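Local coordinates for protein halorhodopsin (Halobacterium salinarum, PDB 2JAF) that works as a light-driven chloride pump in the membrane, with a retinal chromophore that probably captures the light that powers inward transport, at residues S75-L80 and W106-T111; L208-V213 and W232-L237. The protein carries 2 engineered substitutions. All coordinates share one frame; numbering follows the deposited sequence. Where two conformers were deposited one is given.

Contact 1: residues S75-L80 and W106-T111. With PLM (palmitic acid), chain D; PLM (palmitic acid), chain E.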
loop_
_atom_site.group_PDB
_atom_site.type_symbol
_atom_site.label_atom_id
_atom_site.label_comp_id
_atom_site.label_asym_id
_atom_site.label_seq_id
_atom_site.Cartn_x
_atom_site.Cartn_y
_atom_site.Cartn_z
ATOM N N SER A 75 9.988 -12.645 -7.115
ATOM C CA SER A 75 8.905 -12.007 -7.856
ATOM C C SER A 75 9.454 -10.841 -8.667
ATOM O O SER A 75 9.092 -10.652 -9.827
ATOM C CB SER A 75 7.837 -11.486 -6.893
ATOM O OG SER A 75 6.887 -10.685 -7.575
ATOM N N SER A 76 10.336 -10.063 -8.050
ATOM C CA SER A 76 10.922 -8.909 -8.718
ATOM C C SER A 76 11.714 -9.325 -9.954
ATOM O O SER A 76 11.529 -8.772 -11.039
ATOM C CB SER A 76 11.841 -8.145 -7.765
ATOM O OG SER A 76 12.401 -7.014 -8.414
ATOM N N TYR A 77 12.589 -10.309 -9.795
ATOM C CA TYR A 77 13.397 -10.759 -10.906
ATOM C C TYR A 77 12.583 -11.386 -12.042
ATOM O O TYR A 77 12.959 -11.265 -13.207
ATOM C CB TYR A 77 14.498 -11.694 -10.396
ATOM C CG TYR A 77 15.622 -10.910 -9.742
ATOM C CD1 TYR A 77 16.565 -10.228 -10.517
ATOM C CD2 TYR A 77 15.692 -10.780 -8.354
ATOM C CE1 TYR A 77 17.549 -9.427 -9.926
ATOM C CE2 TYR A 77 16.671 -9.979 -7.753
ATOM C CZ TYR A 77 17.590 -9.309 -8.544
ATOM O OH TYR A 77 18.537 -8.499 -7.951
ATOM N N LEU A 78 11.472 -12.032 -11.711
ATOM C CA LEU A 78 10.611 -12.613 -12.744
ATOM C C LEU A 78 9.981 -11.467 -13.539
ATOM O O LEU A 78 9.820 -11.553 -14.755
ATOM C CB LEU A 78 9.499 -13.457 -12.112
ATOM C CG LEU A 78 9.926 -14.687 -11.316
ATOM C CD1 LEU A 78 8.692 -15.339 -10.693
ATOM C CD2 LEU A 78 10.659 -15.666 -12.232
ATOM N N GLY A 79 9.615 -10.400 -12.839
ATOM C CA GLY A 79 9.023 -9.254 -13.508
ATOM C C GLY A 79 10.015 -8.693 -14.507
ATOM O O GLY A 79 9.660 -8.363 -15.644
ATOM N N LEU A 80 11.276 -8.599 -14.086
ATOM C CA LEU A 80 12.327 -8.084 -14.956
ATOM C C LEU A 80 12.627 -9.032 -16.117
ATOM O O LEU A 80 12.646 -8.625 -17.276
ATOM C CB LEU A 80 13.608 -7.846 -14.149
ATOM C CG LEU A 80 13.502 -6.841 -12.997
ATOM C CD1 LEU A 80 14.848 -6.736 -12.275
ATOM C CD2 LEU A 80 13.075 -5.483 -13.535
ATOM N N TRP A 106 12.568 -0.535 -13.971
ATOM C CA TRP A 106 11.706 0.086 -12.976
ATOM C C TRP A 106 11.007 -0.888 -12.037
ATOM O O TRP A 106 10.507 -0.491 -10.983
ATOM C CB TRP A 106 10.678 1.011 -13.643
ATOM C CG TRP A 106 9.723 0.360 -14.593
ATOM C CD1 TRP A 106 9.828 0.305 -15.956
ATOM C CD2 TRP A 106 8.481 -0.268 -14.261
ATOM N NE1 TRP A 106 8.725 -0.311 -16.489
ATOM C CE2 TRP A 106 7.881 -0.675 -15.472
ATOM C CE3 TRP A 106 7.814 -0.527 -13.055
ATOM C CZ2 TRP A 106 6.645 -1.326 -15.516
ATOM C CZ3 TRP A 106 6.585 -1.175 -13.099
ATOM C CH2 TRP A 106 6.014 -1.566 -14.323
ATOM N N GLY A 107 10.974 -2.162 -12.416
ATOM C CA GLY A 107 10.360 -3.149 -11.552
ATOM C C GLY A 107 11.162 -3.290 -10.267
ATOM O O GLY A 107 10.631 -3.699 -9.236
ATOM N N ARG A 108 12.449 -2.963 -10.311
ATOM C CA ARG A 108 13.245 -3.061 -9.089
ATOM C C ARG A 108 12.706 -2.058 -8.078
ATOM O O ARG A 108 12.421 -2.399 -6.929
ATOM C CB ARG A 108 14.719 -2.746 -9.356
ATOM C CG ARG A 108 15.514 -3.814 -10.083
ATOM C CD ARG A 108 16.990 -3.401 -10.155
ATOM N NE ARG A 108 17.828 -4.325 -10.910
ATOM C CZ ARG A 108 18.368 -5.442 -10.421
ATOM N NH1 ARG A 108 18.161 -5.798 -9.154
ATOM N NH2 ARG A 108 19.135 -6.189 -11.197
ATOM N N TYR A 109 12.555 -0.814 -8.523
ATOM C CA TYR A 109 12.088 0.260 -7.663
ATOM C C TYR A 109 10.703 -0.038 -7.108
ATOM O O TYR A 109 10.428 0.200 -5.928
ATOM C CB TYR A 109 12.116 1.588 -8.445
ATOM C CG TYR A 109 13.341 1.716 -9.340
ATOM C CD1 TYR A 109 14.588 1.235 -8.926
ATOM C CD2 TYR A 109 13.251 2.285 -10.611
ATOM C CE1 TYR A 109 15.709 1.313 -9.755
ATOM C CE2 TYR A 109 14.365 2.366 -11.448
ATOM C CZ TYR A 109 15.591 1.877 -11.014
ATOM O OH TYR A 109 16.693 1.945 -11.839
ATOM N N LEU A 110 9.836 -0.594 -7.948
ATOM C CA LEU A 110 8.484 -0.929 -7.525
ATOM C C LEU A 110 8.426 -2.030 -6.461
ATOM O O LEU A 110 7.736 -1.897 -5.447
ATOM C CB LEU A 110 7.650 -1.375 -8.730
ATOM C CG LEU A 110 6.215 -1.777 -8.376
ATOM C CD1 LEU A 110 5.440 -0.535 -7.936
ATOM C CD2 LEU A 110 5.541 -2.434 -9.576
ATOM N N THR A 111 9.141 -3.129 -6.685
ATOM C CA THR A 111 9.109 -4.221 -5.722
ATOM C C THR A 111 9.812 -3.879 -4.409
ATOM O O THR A 111 9.492 -4.450 -3.366
ATOM C CB THR A 111 9.710 -5.511 -6.311
ATOM O OG1 THR A 111 11.115 -5.345 -6.514
ATOM C CG2 THR A 111 9.044 -5.834 -7.643
HETATM C C1 PLM D . 6.418 -7.764 -9.354
HETATM O O1 PLM D . 6.080 -8.251 -10.447
HETATM O O2 PLM D . 7.294 -8.293 -8.634
HETATM C C2 PLM D . 5.728 -6.483 -8.918
HETATM C C3 PLM D . 5.169 -6.474 -7.499
HETATM C C4 PLM D . 4.548 -5.107 -7.253
HETATM C C5 PLM D . 3.973 -5.048 -5.854
HETATM C C6 PLM D . 4.510 -3.890 -5.049
HETATM C C7 PLM D . 3.627 -3.814 -3.820
HETATM C C8 PLM D . 4.032 -2.691 -2.894
HETATM C C9 PLM D . 3.122 -2.703 -1.677
HETATM C CA PLM D . 3.468 -1.572 -0.727
HETATM C CB PLM D . 2.962 -1.632 0.707
HETATM C CC PLM D . 3.442 -2.787 1.572
HETATM C CD PLM D . 2.864 -2.615 2.964
HETATM C CE PLM D . 3.324 -3.742 3.890
HETATM C CF PLM D . 2.539 -3.643 5.191
HETATM C CG PLM D . 2.966 -4.738 6.157
HETATM C C1 PLM E . 6.454 2.553 -18.192
HETATM O O1 PLM E . 6.531 1.548 -18.926
HETATM O O2 PLM E . 6.392 3.714 -18.651
HETATM C C2 PLM E . 6.441 2.326 -16.689
HETATM C C3 PLM E . 5.147 2.587 -15.922
HETATM C C4 PLM E . 5.404 2.242 -14.459
HETATM C C5 PLM E . 4.229 2.430 -13.517
HETATM C C6 PLM E . 3.288 1.242 -13.495
HETATM C C7 PLM E . 3.207 0.572 -12.135
HETATM C C8 PLM E . 2.249 -0.601 -12.155
HETATM C C9 PLM E . 2.170 -1.239 -10.776
HETATM C CA PLM E . 1.219 -2.421 -10.742
HETATM C CB PLM E . 0.864 -3.028 -9.392
HETATM C CC PLM E . 0.168 -2.107 -8.404
HETATM C CD PLM E . -0.171 -2.860 -7.133
HETATM C CE PLM E . -0.870 -1.939 -6.134
HETATM C CF PLM E . -0.321 -2.249 -4.746
HETATM C CG PLM E . -0.957 -1.362 -3.688
#
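In both Arg108 and Tyr77 CG stands anti to the carbonyl carbon (chi1 -74° and -77°), and the arginine chain then runs extended from CG to NE, which carries the guanidinium toward the phenol. Arg108 NH1 gives a fairly straight hydrogen bond to Tyr77 OH at 3.0 Å. The phenol oxygen lies close to the guanidinium plane, while the tyrosine ring stands almost perpendicular to that plane, at 84°. Leu80 runs across the same arginine: its CD1 packs 3.7 Å from Arg108 CG and reaches over one guanidinium face near the rim. Gly107, without a side chain, leaves Leu80 CD2 room to lie 4.1 Å from Gly107 N. One turn along, the backbones of Ser76 and Thr111 draw close, their CA atoms 5.9 Å apart. Trp106 turns away from helix 58-82, with one ring face against the palmitic acid of chain E, whose C2 is 3.5 Å from Trp106 NE1. An alanine here would probably leave this fatty acid without the flat surface it lies on and open a gap against Leu149 and Met153 of helix 131-153. The polar ends have further partners: Tyr77 OH bonds Asp238 and Asn36, Arg108 NE bonds Gln105, and Arg108 NH2 bonds Ser231, a network that holds the guanidinium through several of its nitrogens. Such an arginine on the third transmembrane helix is a family feature of microbial rhodopsins. The two helices run nearly antiparallel, their local axes 9.0 Å apart, with the hairpin of strands 87-90 and 101-104 in the connection between them. Helix 27-50 packs Leu33 against Tyr77, Leu80 and Arg108, Tyr234 of helix 227-255 also packs on the arginine, and Leu78 touches Phe164 of a second subunit.

Contact 2: residues L208-V213 and W232-L237. With RET (retinal), chain G.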
loop_
_atom_site.group_PDB
_atom_site.type_symbol
_atom_site.label_atom_id
_atom_site.label_comp_id
_atom_site.label_asym_id
_atom_site.label_seq_id
_atom_site.Cartn_x
_atom_site.Cartn_y
_atom_site.Cartn_z
ATOM N N LEU A 208 23.044 2.120 1.440
ATOM C CA LEU A 208 23.659 3.304 0.843
ATOM C C LEU A 208 24.174 2.984 -0.560
ATOM O O LEU A 208 24.329 3.880 -1.396
ATOM C CB LEU A 208 24.814 3.806 1.719
ATOM C CG LEU A 208 24.430 4.665 2.923
ATOM C CD1 LEU A 208 25.605 4.804 3.878
ATOM C CD2 LEU A 208 23.988 6.033 2.420
ATOM N N GLY A 209 24.444 1.708 -0.823
ATOM C CA GLY A 209 24.927 1.327 -2.137
ATOM C C GLY A 209 23.907 1.561 -3.246
ATOM O O GLY A 209 24.278 1.873 -4.379
ATOM N N TYR A 210 22.619 1.422 -2.939
ATOM C CA TYR A 210 21.606 1.600 -3.979
ATOM C C TYR A 210 21.562 2.996 -4.602
ATOM O O TYR A 210 21.557 3.120 -5.826
ATOM C CB TYR A 210 20.225 1.177 -3.462
ATOM C CG TYR A 210 20.160 -0.309 -3.180
ATOM C CD1 TYR A 210 20.681 -0.838 -1.995
ATOM C CD2 TYR A 210 19.595 -1.192 -4.103
ATOM C CE1 TYR A 210 20.634 -2.217 -1.735
ATOM C CE2 TYR A 210 19.546 -2.571 -3.855
ATOM C CZ TYR A 210 20.065 -3.074 -2.668
ATOM O OH TYR A 210 19.996 -4.426 -2.410
ATOM N N PRO A 211 21.533 4.065 -3.785
ATOM C CA PRO A 211 21.503 5.386 -4.427
ATOM C C PRO A 211 22.811 5.716 -5.153
ATOM O O PRO A 211 22.832 6.546 -6.062
ATOM C CB PRO A 211 21.204 6.339 -3.265
ATOM C CG PRO A 211 21.692 5.586 -2.036
ATOM C CD PRO A 211 21.245 4.173 -2.344
ATOM N N ILE A 212 23.904 5.061 -4.762
ATOM C CA ILE A 212 25.183 5.298 -5.426
ATOM C C ILE A 212 25.117 4.683 -6.819
ATOM O O ILE A 212 25.532 5.299 -7.800
ATOM C CB ILE A 212 26.352 4.668 -4.633
ATOM C CG1 ILE A 212 26.531 5.431 -3.319
ATOM C CG2 ILE A 212 27.638 4.702 -5.455
ATOM C CD1 ILE A 212 27.634 4.888 -2.424
ATOM N N VAL A 213 24.590 3.464 -6.905
ATOM C CA VAL A 213 24.469 2.789 -8.189
ATOM C C VAL A 213 23.557 3.607 -9.103
ATOM O O VAL A 213 23.864 3.796 -10.281
ATOM C CB VAL A 213 23.869 1.367 -8.033
ATOM C CG1 VAL A 213 23.531 0.792 -9.404
ATOM C CG2 VAL A 213 24.869 0.447 -7.332
ATOM N N TRP A 232 24.008 -5.636 -12.661
ATOM C CA TRP A 232 24.807 -6.504 -11.801
ATOM C C TRP A 232 25.099 -5.864 -10.444
ATOM O O TRP A 232 25.140 -6.556 -9.424
ATOM C CB TRP A 232 26.134 -6.893 -12.478
ATOM C CG TRP A 232 26.089 -8.256 -13.152
ATOM C CD1 TRP A 232 26.037 -8.506 -14.496
ATOM C CD2 TRP A 232 26.027 -9.539 -12.505
ATOM N NE1 TRP A 232 25.943 -9.860 -14.724
ATOM C CE2 TRP A 232 25.935 -10.516 -13.520
ATOM C CE3 TRP A 232 26.038 -9.956 -11.163
ATOM C CZ2 TRP A 232 25.851 -11.891 -13.240
ATOM C CZ3 TRP A 232 25.953 -11.326 -10.882
ATOM C CH2 TRP A 232 25.861 -12.275 -11.921
ATOM N N ALA A 233 25.294 -4.548 -10.421
ATOM C CA ALA A 233 25.584 -3.867 -9.164
ATOM C C ALA A 233 24.409 -4.045 -8.203
ATOM O O ALA A 233 24.597 -4.410 -7.039
ATOM C CB ALA A 233 25.859 -2.375 -9.415
ATOM N N TYR A 234 23.198 -3.789 -8.693
ATOM C CA TYR A 234 21.995 -3.942 -7.874
ATOM C C TYR A 234 21.831 -5.404 -7.433
ATOM O O TYR A 234 21.468 -5.684 -6.286
ATOM C CB TYR A 234 20.746 -3.529 -8.667
ATOM C CG TYR A 234 20.561 -2.039 -8.905
ATOM C CD1 TYR A 234 20.557 -1.134 -7.847
ATOM C CD2 TYR A 234 20.298 -1.549 -10.189
ATOM C CE1 TYR A 234 20.285 0.222 -8.054
ATOM C CE2 TYR A 234 20.024 -0.196 -10.405
ATOM C CZ TYR A 234 20.016 0.680 -9.339
ATOM O OH TYR A 234 19.714 2.011 -9.541
ATOM N N SER A 235 22.088 -6.333 -8.350
ATOM C CA SER A 235 21.962 -7.754 -8.047
ATOM C C SER A 235 22.913 -8.171 -6.940
ATOM O O SER A 235 22.532 -8.925 -6.050
ATOM C CB SER A 235 22.209 -8.599 -9.299
ATOM O OG SER A 235 21.145 -8.425 -10.223
ATOM N N VAL A 236 24.149 -7.686 -6.988
ATOM C CA VAL A 236 25.108 -8.023 -5.938
ATOM C C VAL A 236 24.651 -7.417 -4.610
ATOM O O VAL A 236 24.771 -8.039 -3.558
ATOM C CB VAL A 236 26.520 -7.501 -6.264
ATOM C CG1 VAL A 236 27.433 -7.666 -5.051
ATOM C CG2 VAL A 236 27.087 -8.262 -7.454
ATOM N N LEU A 237 24.132 -6.194 -4.652
ATOM C CA LEU A 237 23.657 -5.564 -3.423
ATOM C C LEU A 237 22.518 -6.393 -2.836
ATOM O O LEU A 237 22.458 -6.612 -1.622
ATOM C CB LEU A 237 23.187 -4.131 -3.694
ATOM C CG LEU A 237 24.321 -3.122 -3.904
ATOM C CD1 LEU A 237 23.739 -1.787 -4.325
ATOM C CD2 LEU A 237 25.122 -2.967 -2.587
HETATM C C1 RET G . 17.014 5.044 -4.868
HETATM C C2 RET G . 17.148 6.391 -5.725
HETATM C C3 RET G . 16.712 7.701 -5.024
HETATM C C4 RET G . 17.571 7.944 -3.699
HETATM C C5 RET G . 17.641 6.707 -2.717
HETATM C C6 RET G . 17.382 5.274 -3.255
HETATM C C7 RET G . 17.358 4.152 -2.257
HETATM C C8 RET G . 17.048 2.831 -2.365
HETATM C C9 RET G . 17.307 1.841 -1.355
HETATM C C10 RET G . 16.982 0.572 -1.840
HETATM C C11 RET G . 17.142 -0.594 -1.123
HETATM C C12 RET G . 16.843 -1.826 -1.727
HETATM C C13 RET G . 16.905 -3.098 -1.023
HETATM C C14 RET G . 16.501 -4.193 -1.842
HETATM C C15 RET G . 16.258 -5.470 -1.396
HETATM C C16 RET G . 15.514 4.619 -5.067
HETATM C C17 RET G . 18.004 3.982 -5.577
HETATM C C18 RET G . 17.988 7.037 -1.274
HETATM C C19 RET G . 18.046 2.204 0.052
HETATM C C20 RET G . 17.398 -3.224 0.430
#
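The retinal pocket of the seven-helix bundle has part of its wall here, where Tyr210 of helix 193-216 is pressed between the chromophore and Leu237 of helix 227-255. The two segments run almost exactly antiparallel, with axes 10.0 Å apart. Leu237 CD1 sits over the centre of the Tyr210 ring in a CH-pi contact, 3.9 Å from the centroid. On the opposite face the polyene lies over the ring centre, its C12 3.5 Å from Tyr210 CE2. The tyrosine leaves its backbone with CG anti to the carbonyl carbon (chi1 -66°). It and Leu237 slide past each other in opposite directions, and Tyr210 CZ comes 3.5 Å from Leu237 CB. Gly209 has no side chain to hold Leu237 off, and Leu237 CD1 reaches within 3.5 Å of Gly209 C. A second CH-pi contact lies a turn further along: Val213 CG1 is centred over a face of Tyr234, 3.6 Å from that ring's centroid. The other branch, Val213 CG2, packs 3.6 Å from Ala233 CB and meets Leu237 CD1 tip to tip. The two tyrosines cross at an angle, Tyr210 CD2 to Tyr234 CD1 being 3.9 Å. Pro211 kinks helix 193-216, since its N has no bond to the preceding turn, and its CB packs on retinal C5. The Tyr210 hydroxyl hydrogen-bonds Asp238, and Trp112 meets the Tyr210 ring edge-to-face. Across the interface the chemistry is thus apolar, methyl groups lying on aromatic faces, whereas the phenol end turns to the aspartate. With both faces occupied and its hydroxyl held, the Tyr210 ring is likely to have little freedom to turn, consistent with a fairly rigid aromatic surface beside the polyene.

Overall arrangement
Contacts 1 and 2 join two pairs of helices in the same seven-helix bundle, their centres about 14 Å apart. They follow in series along the chain: contact 1 pairs helices 58-82 and 106-127, and contact 2 then pairs helices 193-216 and 227-255. The two meet where helix 106-127 faces helix 227-255, with Arg108 NH2 3.2 Å from Ser235 OG in a probable hydrogen bond and Arg108 NH1 packed on Tyr234 CB. Asp238 completes the link, bonding the hydroxyls of both Tyr77 and Tyr210. A buried polar network from contact 1 thereby continues to the retinal wall of contact 2, consistent with coupling between chromophore and ion path.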